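Local structure of peptidyl tryptophan dihydroxylase (Pseudomonas putida, 7CTQ) at residues 44-54 against 272-280; 242-250 against 262-270. The protein acts as an FAD-dependent monooxygenase that dihydroxylates a peptidyl tryptophan, a step essential for building the tryptophylquinone cofactor, probably that of quinohemoprotein amine dehydrogenase. All blocks are in the same frame, centred on the assembly; numbering follows the deposited sequence.

Contact 1: residues 44-54 against 272-280. With FAD (flavin-adenine dinucleotide), chain C.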
loop_
_atom_site.group_PDB
_atom_site.type_symbol
_atom_site.label_atom_id
_atom_site.label_comp_id
_atom_site.label_asym_id
_atom_site.label_seq_id
_atom_site.Cartn_x
_atom_site.Cartn_y
_atom_site.Cartn_z
ATOM N N GLU A 44 7.777 -8.793 -9.118
ATOM C CA GLU A 44 6.670 -8.958 -8.202
ATOM C C GLU A 44 5.483 -9.535 -8.949
ATOM O O GLU A 44 5.382 -9.422 -10.172
ATOM C CB GLU A 44 6.303 -7.616 -7.564
ATOM C CG GLU A 44 7.302 -7.155 -6.516
ATOM C CD GLU A 44 7.220 -5.673 -6.221
ATOM O OE1 GLU A 44 7.929 -5.215 -5.296
ATOM O OE2 GLU A 44 6.460 -4.961 -6.913
ATOM N N GLY A 45 4.592 -10.178 -8.198
ATOM C CA GLY A 45 3.332 -10.644 -8.746
ATOM C C GLY A 45 2.294 -9.540 -8.662
ATOM O O GLY A 45 2.116 -8.922 -7.609
ATOM N N VAL A 46 1.620 -9.284 -9.781
ATOM C CA VAL A 46 0.587 -8.258 -9.841
ATOM C C VAL A 46 -0.704 -8.886 -10.346
ATOM O O VAL A 46 -0.692 -9.802 -11.175
ATOM C CB VAL A 46 1.001 -7.058 -10.727
ATOM C CG1 VAL A 46 2.095 -6.239 -10.039
ATOM C CG2 VAL A 46 1.453 -7.526 -12.114
ATOM N N SER A 47 -1.823 -8.389 -9.827
ATOM C CA SER A 47 -3.141 -8.866 -10.213
ATOM C C SER A 47 -3.665 -8.067 -11.407
ATOM O O SER A 47 -3.036 -7.120 -11.889
ATOM C CB SER A 47 -4.109 -8.789 -9.029
ATOM O OG SER A 47 -4.377 -7.448 -8.640
ATOM N N GLN A 48 -4.838 -8.478 -11.901
ATOM C CA GLN A 48 -5.501 -7.746 -12.975
ATOM C C GLN A 48 -5.907 -6.351 -12.515
ATOM O O GLN A 48 -5.822 -5.385 -13.283
ATOM C CB GLN A 48 -6.725 -8.528 -13.467
ATOM C CG GLN A 48 -7.806 -8.789 -12.403
ATOM C CD GLN A 48 -7.437 -9.894 -11.417
ATOM O OE1 GLN A 48 -6.538 -10.700 -11.673
ATOM N NE2 GLN A 48 -8.131 -9.931 -10.282
ATOM N N ARG A 49 -6.337 -6.232 -11.255
ATOM C CA ARG A 49 -6.779 -4.949 -10.719
ATOM C C ARG A 49 -5.644 -3.929 -10.725
ATOM O O ARG A 49 -5.825 -2.788 -11.167
ATOM C CB ARG A 49 -7.320 -5.144 -9.298
ATOM C CG ARG A 49 -8.495 -4.240 -8.931
ATOM C CD ARG A 49 -8.618 -4.084 -7.423
ATOM N NE ARG A 49 -8.169 -5.280 -6.712
ATOM C CZ ARG A 49 -8.123 -5.395 -5.387
ATOM N NH1 ARG A 49 -8.503 -4.381 -4.613
ATOM N NH2 ARG A 49 -7.700 -6.526 -4.832
ATOM N N VAL A 50 -4.463 -4.333 -10.245
ATOM C CA VAL A 50 -3.352 -3.402 -10.054
ATOM C C VAL A 50 -3.020 -2.672 -11.348
ATOM O O VAL A 50 -2.733 -1.466 -11.348
ATOM C CB VAL A 50 -2.124 -4.151 -9.503
ATOM C CG1 VAL A 50 -0.941 -3.215 -9.374
ATOM C CG2 VAL A 50 -2.447 -4.789 -8.149
ATOM N N LEU A 51 -3.069 -3.379 -12.476
ATOM C CA LEU A 51 -2.502 -2.822 -13.701
ATOM C C LEU A 51 -3.405 -1.741 -14.292
ATOM O O LEU A 51 -2.921 -0.704 -14.754
ATOM C CB LEU A 51 -2.231 -3.959 -14.700
ATOM C CG LEU A 51 -1.068 -4.914 -14.409
ATOM C CD1 LEU A 51 -1.170 -6.225 -15.354
ATOM C CD2 LEU A 51 0.316 -4.212 -14.266
ATOM N N GLU A 52 -4.723 -1.941 -14.241
ATOM C CA GLU A 52 -5.623 -0.856 -14.616
ATOM C C GLU A 52 -5.802 0.147 -13.480
ATOM O O GLU A 52 -6.034 1.338 -13.733
ATOM C CB GLU A 52 -6.976 -1.404 -15.072
ATOM C CG GLU A 52 -6.951 -1.897 -16.518
ATOM C CD GLU A 52 -7.529 -3.288 -16.681
ATOM O OE1 GLU A 52 -7.437 -3.848 -17.796
ATOM O OE2 GLU A 52 -8.096 -3.815 -15.697
ATOM N N GLY A 53 -5.707 -0.308 -12.229
ATOM C CA GLY A 53 -5.524 0.622 -11.130
ATOM C C GLY A 53 -4.300 1.497 -11.311
ATOM O O GLY A 53 -4.297 2.659 -10.900
ATOM N N LEU A 54 -3.245 0.959 -11.934
ATOM C CA LEU A 54 -2.048 1.742 -12.218
ATOM C C LEU A 54 -2.238 2.701 -13.383
ATOM O O LEU A 54 -1.517 3.700 -13.459
ATOM C CB LEU A 54 -0.859 0.820 -12.500
ATOM C CG LEU A 54 0.102 0.666 -11.317
ATOM C CD1 LEU A 54 0.962 -0.569 -11.468
ATOM C CD2 LEU A 54 0.969 1.902 -11.156
ATOM N N GLY A 272 0.075 -10.307 -2.644
ATOM C CA GLY A 272 0.360 -10.041 -4.038
ATOM C C GLY A 272 -0.234 -8.741 -4.521
ATOM O O GLY A 272 -0.466 -8.577 -5.722
ATOM N N ASN A 273 -0.482 -7.798 -3.601
ATOM C CA ASN A 273 -1.249 -6.597 -3.904
ATOM C C ASN A 273 -0.608 -5.345 -3.327
ATOM O O ASN A 273 -1.290 -4.326 -3.184
ATOM C CB ASN A 273 -2.671 -6.728 -3.366
ATOM C CG ASN A 273 -3.649 -7.168 -4.424
ATOM O OD1 ASN A 273 -4.381 -6.350 -4.981
ATOM N ND2 ASN A 273 -3.669 -8.469 -4.713
ATOM N N GLY A 274 0.689 -5.386 -3.009
ATOM C CA GLY A 274 1.309 -4.274 -2.305
ATOM C C GLY A 274 1.277 -2.974 -3.085
ATOM O O GLY A 274 1.029 -1.903 -2.520
ATOM N N ILE A 275 1.521 -3.045 -4.396
ATOM C CA ILE A 275 1.545 -1.825 -5.200
ATOM C C ILE A 275 0.184 -1.136 -5.155
ATOM O O ILE A 275 0.095 0.096 -5.040
ATOM C CB ILE A 275 1.986 -2.138 -6.642
ATOM C CG1 ILE A 275 3.496 -2.424 -6.679
ATOM C CG2 ILE A 275 1.673 -0.977 -7.541
ATOM C CD1 ILE A 275 3.966 -3.151 -7.935
ATOM N N PHE A 276 -0.891 -1.921 -5.221
ATOM C CA PHE A 276 -2.233 -1.355 -5.124
ATOM C C PHE A 276 -2.452 -0.706 -3.764
ATOM O O PHE A 276 -3.033 0.385 -3.669
ATOM C CB PHE A 276 -3.274 -2.449 -5.368
ATOM C CG PHE A 276 -4.695 -1.990 -5.182
ATOM C CD1 PHE A 276 -5.432 -1.526 -6.260
ATOM C CD2 PHE A 276 -5.301 -2.029 -3.927
ATOM C CE1 PHE A 276 -6.749 -1.102 -6.091
ATOM C CE2 PHE A 276 -6.612 -1.611 -3.753
ATOM C CZ PHE A 276 -7.337 -1.144 -4.834
ATOM N N GLN A 277 -2.018 -1.381 -2.701
ATOM C CA GLN A 277 -2.179 -0.857 -1.352
ATOM C C GLN A 277 -1.374 0.421 -1.155
ATOM O O GLN A 277 -1.814 1.339 -0.449
ATOM C CB GLN A 277 -1.783 -1.934 -0.357
ATOM C CG GLN A 277 -2.663 -3.157 -0.498
ATOM C CD GLN A 277 -2.165 -4.325 0.297
ATOM O OE1 GLN A 277 -1.052 -4.300 0.806
ATOM N NE2 GLN A 277 -2.984 -5.362 0.411
ATOM N N SER A 278 -0.201 0.512 -1.790
ATOM C CA SER A 278 0.579 1.742 -1.722
ATOM C C SER A 278 -0.093 2.862 -2.502
ATOM O O SER A 278 -0.064 4.024 -2.080
ATOM C CB SER A 278 1.994 1.488 -2.238
ATOM O OG SER A 278 2.372 0.145 -1.982
ATOM N N LEU A 279 -0.712 2.530 -3.640
ATOM C CA LEU A 279 -1.469 3.530 -4.391
ATOM C C LEU A 279 -2.661 4.043 -3.584
ATOM O O LEU A 279 -2.972 5.247 -3.612
ATOM C CB LEU A 279 -1.932 2.939 -5.731
ATOM C CG LEU A 279 -0.856 2.626 -6.784
ATOM C CD1 LEU A 279 -1.476 1.959 -8.012
ATOM C CD2 LEU A 279 -0.082 3.892 -7.188
ATOM N N SER A 280 -3.329 3.150 -2.846
ATOM C CA SER A 280 -4.449 3.562 -1.996
ATOM C C SER A 280 -4.023 4.608 -0.977
ATOM O O SER A 280 -4.798 5.514 -0.638
ATOM C CB SER A 280 -5.033 2.350 -1.270
ATOM O OG SER A 280 -5.535 1.417 -2.209
HETATM P PA FAD C . 8.945 2.150 -3.638
HETATM O O1A FAD C . 8.276 1.425 -4.739
HETATM O O2A FAD C . 9.919 1.286 -2.850
HETATM O O5B FAD C . 9.569 3.465 -4.206
HETATM C C5B FAD C . 10.604 4.174 -3.498
HETATM C C4B FAD C . 11.463 4.836 -4.543
HETATM O O4B FAD C . 12.377 5.749 -3.895
HETATM C C3B FAD C . 12.320 3.894 -5.395
HETATM O O3B FAD C . 12.357 4.349 -6.745
HETATM C C2B FAD C . 13.690 3.958 -4.707
HETATM O O2B FAD C . 14.781 3.737 -5.599
HETATM C C1B FAD C . 13.704 5.414 -4.241
HETATM N N9A FAD C . 14.580 5.740 -3.125
HETATM C C8A FAD C . 14.859 5.009 -2.005
HETATM N N7A FAD C . 15.687 5.585 -1.168
HETATM C C5A FAD C . 16.001 6.772 -1.804
HETATM C C6A FAD C . 16.853 7.841 -1.461
HETATM N N6A FAD C . 17.573 7.888 -0.340
HETATM N N1A FAD C . 16.940 8.891 -2.319
HETATM C C2A FAD C . 16.223 8.856 -3.445
HETATM N N3A FAD C . 15.391 7.897 -3.870
HETATM C C4A FAD C . 15.320 6.882 -3.004
HETATM N N1 FAD C . 3.827 -5.514 -4.199
HETATM C C2 FAD C . 3.099 -6.098 -5.198
HETATM O O2 FAD C . 2.198 -5.494 -5.783
HETATM N N3 FAD C . 3.376 -7.395 -5.579
HETATM C C4 FAD C . 4.354 -8.207 -5.043
HETATM O O4 FAD C . 4.516 -9.347 -5.475
HETATM C C4X FAD C . 5.121 -7.583 -3.983
HETATM N N5 FAD C . 6.065 -8.286 -3.413
HETATM C C5X FAD C . 6.798 -7.690 -2.399
HETATM C C6 FAD C . 7.804 -8.428 -1.774
HETATM C C7 FAD C . 8.557 -7.882 -0.740
HETATM C C7M FAD C . 9.637 -8.706 -0.091
HETATM C C8 FAD C . 8.299 -6.568 -0.315
HETATM C C8M FAD C . 9.102 -5.943 0.794
HETATM C C9 FAD C . 7.300 -5.828 -0.939
HETATM C C9A FAD C . 6.547 -6.379 -1.968
HETATM N N10 FAD C . 5.532 -5.650 -2.622
HETATM C C10 FAD C . 4.784 -6.230 -3.627
HETATM C "C1'" FAD C . 5.198 -4.294 -2.183
HETATM C "C2'" FAD C . 5.686 -3.195 -3.113
HETATM O "O2'" FAD C . 7.072 -3.350 -3.419
HETATM C "C3'" FAD C . 5.457 -1.853 -2.422
HETATM O "O3'" FAD C . 4.131 -1.855 -1.907
HETATM C "C4'" FAD C . 5.623 -0.617 -3.300
HETATM O "O4'" FAD C . 6.763 -0.735 -4.156
HETATM C "C5'" FAD C . 5.730 0.631 -2.455
HETATM O "O5'" FAD C . 5.683 1.774 -3.321
HETATM P P FAD C . 6.377 3.111 -2.923
HETATM O O1P FAD C . 5.731 3.574 -1.608
HETATM O O2P FAD C . 6.354 4.076 -4.057
HETATM O O3P FAD C . 7.865 2.665 -2.595
#

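Contact 2: residues 242-250 against 262-270. With FAD (flavin-adenine dinucleotide), chain C.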
loop_
_atom_site.group_PDB
_atom_site.type_symbol
_atom_site.label_atom_id
_atom_site.label_comp_id
_atom_site.label_asym_id
_atom_site.label_seq_id
_atom_site.Cartn_x
_atom_site.Cartn_y
_atom_site.Cartn_z
ATOM N N ARG A 242 15.364 -8.596 2.996
ATOM C CA ARG A 242 14.450 -7.459 3.054
ATOM C C ARG A 242 13.600 -7.571 4.308
ATOM O O ARG A 242 12.996 -8.622 4.557
ATOM C CB ARG A 242 13.521 -7.407 1.832
ATOM C CG ARG A 242 14.218 -7.198 0.493
ATOM C CD ARG A 242 13.340 -6.422 -0.515
ATOM N NE ARG A 242 13.007 -7.238 -1.686
ATOM C CZ ARG A 242 11.865 -7.167 -2.374
ATOM N NH1 ARG A 242 10.930 -6.268 -2.063
ATOM N NH2 ARG A 242 11.671 -7.969 -3.414
ATOM N N SER A 243 13.530 -6.492 5.079
ATOM C CA SER A 243 12.506 -6.418 6.112
ATOM C C SER A 243 11.142 -6.335 5.439
ATOM O O SER A 243 10.910 -5.466 4.591
ATOM C CB SER A 243 12.731 -5.220 7.025
ATOM O OG SER A 243 11.680 -5.125 7.989
ATOM N N SER A 244 10.255 -7.272 5.776
ATOM C CA SER A 244 8.901 -7.287 5.233
ATOM C C SER A 244 7.859 -7.210 6.344
ATOM O O SER A 244 6.715 -7.635 6.155
ATOM C CB SER A 244 8.688 -8.530 4.373
ATOM O OG SER A 244 8.941 -9.691 5.138
ATOM N N THR A 245 8.265 -6.712 7.510
ATOM C CA THR A 245 7.373 -6.547 8.652
ATOM C C THR A 245 6.247 -5.564 8.329
ATOM O O THR A 245 6.460 -4.544 7.658
ATOM C CB THR A 245 8.186 -6.036 9.851
ATOM O OG1 THR A 245 9.230 -6.972 10.179
ATOM C CG2 THR A 245 7.290 -5.791 11.063
ATOM N N ALA A 246 5.046 -5.860 8.823
ATOM C CA ALA A 246 3.940 -4.908 8.732
ATOM C C ALA A 246 4.216 -3.702 9.631
ATOM O O ALA A 246 4.378 -3.853 10.845
ATOM C CB ALA A 246 2.630 -5.594 9.124
ATOM N N ILE A 247 4.267 -2.506 9.045
ATOM C CA ILE A 247 4.649 -1.292 9.761
ATOM C C ILE A 247 3.680 -0.163 9.422
ATOM O O ILE A 247 3.505 0.185 8.246
ATOM C CB ILE A 247 6.085 -0.857 9.425
ATOM C CG1 ILE A 247 7.082 -1.928 9.886
ATOM C CG2 ILE A 247 6.371 0.516 10.038
ATOM C CD1 ILE A 247 8.485 -1.770 9.276
ATOM N N LEU A 248 3.086 0.437 10.450
ATOM C CA LEU A 248 2.360 1.685 10.301
ATOM C C LEU A 248 3.221 2.791 10.894
ATOM O O LEU A 248 3.636 2.693 12.052
ATOM C CB LEU A 248 0.999 1.608 11.003
ATOM C CG LEU A 248 0.101 2.844 11.033
ATOM C CD1 LEU A 248 -0.371 3.281 9.653
ATOM C CD2 LEU A 248 -1.099 2.543 11.963
ATOM N N ALA A 249 3.485 3.833 10.108
ATOM C CA ALA A 249 4.417 4.874 10.529
ATOM C C ALA A 249 3.879 5.680 11.707
ATOM O O ALA A 249 2.702 6.039 11.748
ATOM C CB ALA A 249 4.717 5.812 9.363
ATOM N N GLY A 250 4.772 6.011 12.646
ATOM C CA GLY A 250 4.366 6.804 13.799
ATOM C C GLY A 250 3.787 8.154 13.417
ATOM O O GLY A 250 2.729 8.550 13.914
ATOM N N ASP A 262 4.659 3.066 1.094
ATOM C CA ASP A 262 5.325 2.254 2.114
ATOM C C ASP A 262 5.911 3.104 3.238
ATOM O O ASP A 262 6.018 2.639 4.381
ATOM C CB ASP A 262 6.440 1.420 1.471
ATOM C CG ASP A 262 5.951 0.098 0.911
ATOM O OD1 ASP A 262 4.720 -0.123 0.879
ATOM O OD2 ASP A 262 6.810 -0.725 0.497
ATOM N N ALA A 263 6.325 4.334 2.928
ATOM C CA ALA A 263 6.771 5.245 3.970
ATOM C C ALA A 263 5.667 5.558 4.970
ATOM O O ALA A 263 5.965 5.954 6.102
ATOM C CB ALA A 263 7.268 6.544 3.361
ATOM N N ALA A 264 4.402 5.417 4.572
ATOM C CA ALA A 264 3.301 5.673 5.493
ATOM C C ALA A 264 2.836 4.387 6.161
ATOM O O ALA A 264 2.679 4.338 7.389
ATOM C CB ALA A 264 2.138 6.351 4.758
ATOM N N MET A 265 2.619 3.349 5.364
ATOM C CA MET A 265 2.141 2.066 5.846
ATOM C C MET A 265 2.496 0.985 4.839
ATOM O O MET A 265 2.417 1.192 3.626
ATOM C CB MET A 265 0.623 2.077 6.064
ATOM C CG MET A 265 -0.177 2.665 4.903
ATOM S SD MET A 265 -1.135 1.495 3.915
ATOM C CE MET A 265 -0.589 -0.065 4.562
ATOM N N ALA A 266 2.809 -0.193 5.359
ATOM C CA ALA A 266 3.059 -1.339 4.503
ATOM C C ALA A 266 2.751 -2.584 5.304
ATOM O O ALA A 266 3.138 -2.673 6.466
ATOM C CB ALA A 266 4.510 -1.362 4.012
ATOM N N VAL A 267 2.049 -3.530 4.694
ATOM C CA VAL A 267 1.839 -4.839 5.290
ATOM C C VAL A 267 2.730 -5.828 4.546
ATOM O O VAL A 267 3.395 -5.475 3.575
ATOM C CB VAL A 267 0.351 -5.252 5.262
ATOM C CG1 VAL A 267 -0.484 -4.149 5.891
ATOM C CG2 VAL A 267 -0.114 -5.518 3.841
ATOM N N ASP A 268 2.770 -7.077 5.020
ATOM C CA ASP A 268 3.717 -7.990 4.394
ATOM C C ASP A 268 3.176 -8.388 3.014
ATOM O O ASP A 268 1.996 -8.171 2.723
ATOM C CB ASP A 268 4.048 -9.182 5.326
ATOM C CG ASP A 268 3.014 -10.334 5.323
ATOM O OD1 ASP A 268 1.982 -10.334 4.612
ATOM O OD2 ASP A 268 3.309 -11.333 6.019
ATOM N N PRO A 269 4.020 -8.944 2.141
ATOM C CA PRO A 269 3.656 -9.067 0.724
ATOM C C PRO A 269 2.810 -10.277 0.355
ATOM O O PRO A 269 2.656 -10.533 -0.841
ATOM C CB PRO A 269 5.024 -9.160 0.041
ATOM C CG PRO A 269 5.880 -9.850 1.051
ATOM C CD PRO A 269 5.450 -9.245 2.359
ATOM N N LEU A 270 2.254 -11.027 1.314
ATOM C CA LEU A 270 1.490 -12.225 0.964
ATOM C C LEU A 270 0.334 -11.938 0.001
ATOM O O LEU A 270 -0.034 -12.810 -0.798
ATOM C CB LEU A 270 0.949 -12.904 2.224
ATOM C CG LEU A 270 0.161 -14.192 1.966
ATOM C CD1 LEU A 270 0.981 -15.185 1.128
ATOM C CD2 LEU A 270 -0.300 -14.845 3.257
HETATM P PA FAD C . 8.945 2.150 -3.638
HETATM O O1A FAD C . 8.276 1.425 -4.739
HETATM O O2A FAD C . 9.919 1.286 -2.850
HETATM O O5B FAD C . 9.569 3.465 -4.206
HETATM C C5B FAD C . 10.604 4.174 -3.498
HETATM C C4B FAD C . 11.463 4.836 -4.543
HETATM O O4B FAD C . 12.377 5.749 -3.895
HETATM C C3B FAD C . 12.320 3.894 -5.395
HETATM O O3B FAD C . 12.357 4.349 -6.745
HETATM C C2B FAD C . 13.690 3.958 -4.707
HETATM O O2B FAD C . 14.781 3.737 -5.599
HETATM C C1B FAD C . 13.704 5.414 -4.241
HETATM N N9A FAD C . 14.580 5.740 -3.125
HETATM C C8A FAD C . 14.859 5.009 -2.005
HETATM N N7A FAD C . 15.687 5.585 -1.168
HETATM C C5A FAD C . 16.001 6.772 -1.804
HETATM C C6A FAD C . 16.853 7.841 -1.461
HETATM N N6A FAD C . 17.573 7.888 -0.340
HETATM N N1A FAD C . 16.940 8.891 -2.319
HETATM C C2A FAD C . 16.223 8.856 -3.445
HETATM N N3A FAD C . 15.391 7.897 -3.870
HETATM C C4A FAD C . 15.320 6.882 -3.004
HETATM N N1 FAD C . 3.827 -5.514 -4.199
HETATM C C2 FAD C . 3.099 -6.098 -5.198
HETATM O O2 FAD C . 2.198 -5.494 -5.783
HETATM N N3 FAD C . 3.376 -7.395 -5.579
HETATM C C4 FAD C . 4.354 -8.207 -5.043
HETATM O O4 FAD C . 4.516 -9.347 -5.475
HETATM C C4X FAD C . 5.121 -7.583 -3.983
HETATM N N5 FAD C . 6.065 -8.286 -3.413
HETATM C C5X FAD C . 6.798 -7.690 -2.399
HETATM C C6 FAD C . 7.804 -8.428 -1.774
HETATM C C7 FAD C . 8.557 -7.882 -0.740
HETATM C C7M FAD C . 9.637 -8.706 -0.091
HETATM C C8 FAD C . 8.299 -6.568 -0.315
HETATM C C8M FAD C . 9.102 -5.943 0.794
HETATM C C9 FAD C . 7.300 -5.828 -0.939
HETATM C C9A FAD C . 6.547 -6.379 -1.968
HETATM N N10 FAD C . 5.532 -5.650 -2.622
HETATM C C10 FAD C . 4.784 -6.230 -3.627
HETATM C "C1'" FAD C . 5.198 -4.294 -2.183
HETATM C "C2'" FAD C . 5.686 -3.195 -3.113
HETATM O "O2'" FAD C . 7.072 -3.350 -3.419
HETATM C "C3'" FAD C . 5.457 -1.853 -2.422
HETATM O "O3'" FAD C . 4.131 -1.855 -1.907
HETATM C "C4'" FAD C . 5.623 -0.617 -3.300
HETATM O "O4'" FAD C . 6.763 -0.735 -4.156
HETATM C "C5'" FAD C . 5.730 0.631 -2.455
HETATM O "O5'" FAD C . 5.683 1.774 -3.321
HETATM P P FAD C . 6.377 3.111 -2.923
HETATM O O1P FAD C . 5.731 3.574 -1.608
HETATM O O2P FAD C . 6.354 4.076 -4.057
HETATM O O3P FAD C . 7.865 2.665 -2.595
#

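Contact 1: residues 44-54 against 272-280
Arg-49 and Phe-276 meet at the outer edge of this contact in a cation-pi pair. Arg-49 CZ sits 4.4 Å from the centroid of the Phe-276 ring and only 11° off its normal, but the guanidinium is inclined to the ring rather than laid flat on it. NH1 therefore makes the closest approach, 3.4 Å from Phe-276 CZ. A bend at chi3 (-31°) turns the end of the arginine back toward the ring. Asn-273 OD1 lies over a face of the same guanidinium, too badly angled to NH2 for a hydrogen bond.

Apolar packing fills the groove between helices 48-54 and 274-280, whose axes come within 9.3 Å of each other. The two methyls of Val-50 divide the work: CG1 meets Ile-275 CG2, while CG2 rests 3.7 Å from Phe-276 CB. One turn on, Leu-54 touches Ile-275 CG2 with CD1 and sets its CG against Leu-279 CD1. Leu-279 also packs on Pro-15 and Ala-19 of helix 15-27.

The polar grip is on the flavin, with no hydrogen bond linking the two segments directly. Gly-45 O accepts a hydrogen bond from FAD N3 (2.8 Å), and Gly-45 gives its own N-H to O4. From the other segment, Ile-275 N reaches FAD O2 at 2.9 Å, almost straight at 172°. Glu-44 runs extended across the isoalloxazine; its OE1 accepts from the ribityl O2' (2.8 Å), and OE2, 3.2 Å from Ile-275 CD1, is salt-bridged to Arg-91.

The N-terminus of helix 274-280 thus points at the pyrimidine carbonyl O2, where its dipole could favour negative charge on a reduced flavin, an arrangement familiar from the FAD site of flavoprotein monooxygenases related to para-hydroxybenzoate hydroxylase.

Contact 2: residues 242-250 against 262-270
Pro-269 touches Ser-244 with one side of its ring, CD to CB at 3.9 Å, and the flavin with another: its CB stands 3.4 Å from FAD C5X, over one face of the isoalloxazine. Arg-242 comes to the opposite face at the dimethylbenzene end, where NH1 lies 3.2 Å from FAD C7. The methyl C7M in turn sits above one face of the guanidinium, off toward its rim. Bends at chi2 and chi3 fold the arginine over to make this approach.

Beyond the flavin the two segments pair as antiparallel strands. Ile-247 and Ala-266 form a hydrogen-bonded pair: Ile-247 N gives to Ala-266 O at 2.8 Å, and Ala-266 N returns a bond of 3.0 Å to Ile-247 O. Ala-249 N to Ala-264 O continues the ladder at 2.9 Å. The next pair, Leu-248 with Met-265, is non-hydrogen-bonded, and these strands belong to a small three-stranded sheet in which 247-249 is the middle member, with 153-154 on its other edge.

On one face of that sheet Leu-248 CD1 packs against Met-265 CB. The methionine then bends away from its neighbour, and both side chains reach Ile-310 of helix 299-327. Ile-247 and Ala-266 occupy the other face.

Toward the flavin the pairing gives way to looser contacts. Ser-244 O is buried and has no hydrogen-bond partner; Asp-268 CB approaches it to 3.2 Å, while the Asp-268 carboxylate turns away and bonds through OD2 to Tyr-325. Ser-244 OG pairs with Ser-160 on the neighbouring strand. At the start of the second segment, Asp-262 N donates to the phosphate oxygen O1P of FAD (3.0 Å, 158°), and its carboxylate lies along the ribityl chain.

Overall arrangement
Contact 2 is nested in the chain loop that contact 1 closes; helix 274-282 is the next element after strand 265-266, and both contacts line the FAD pocket. Their centres lie about 15 Å apart. They touch where Gln-277 OE1 meets Val-267 CG2 at 3.4 Å and, beside the ribityl chain, where Ser-278 OG packs 3.7 Å from Asp-262 OD1. Contact 1 fixes the pyrimidine end of the flavin; contact 2 takes the dimethylbenzene end and a phosphate. Glu-44 and Arg-242 share one isoalloxazine face, with Pro-269 on the other, where a hexane-1,6-diol molecule, probably from the crystallisation liquor, lies near Pro-269 and Gly-272 and may mark a pocket.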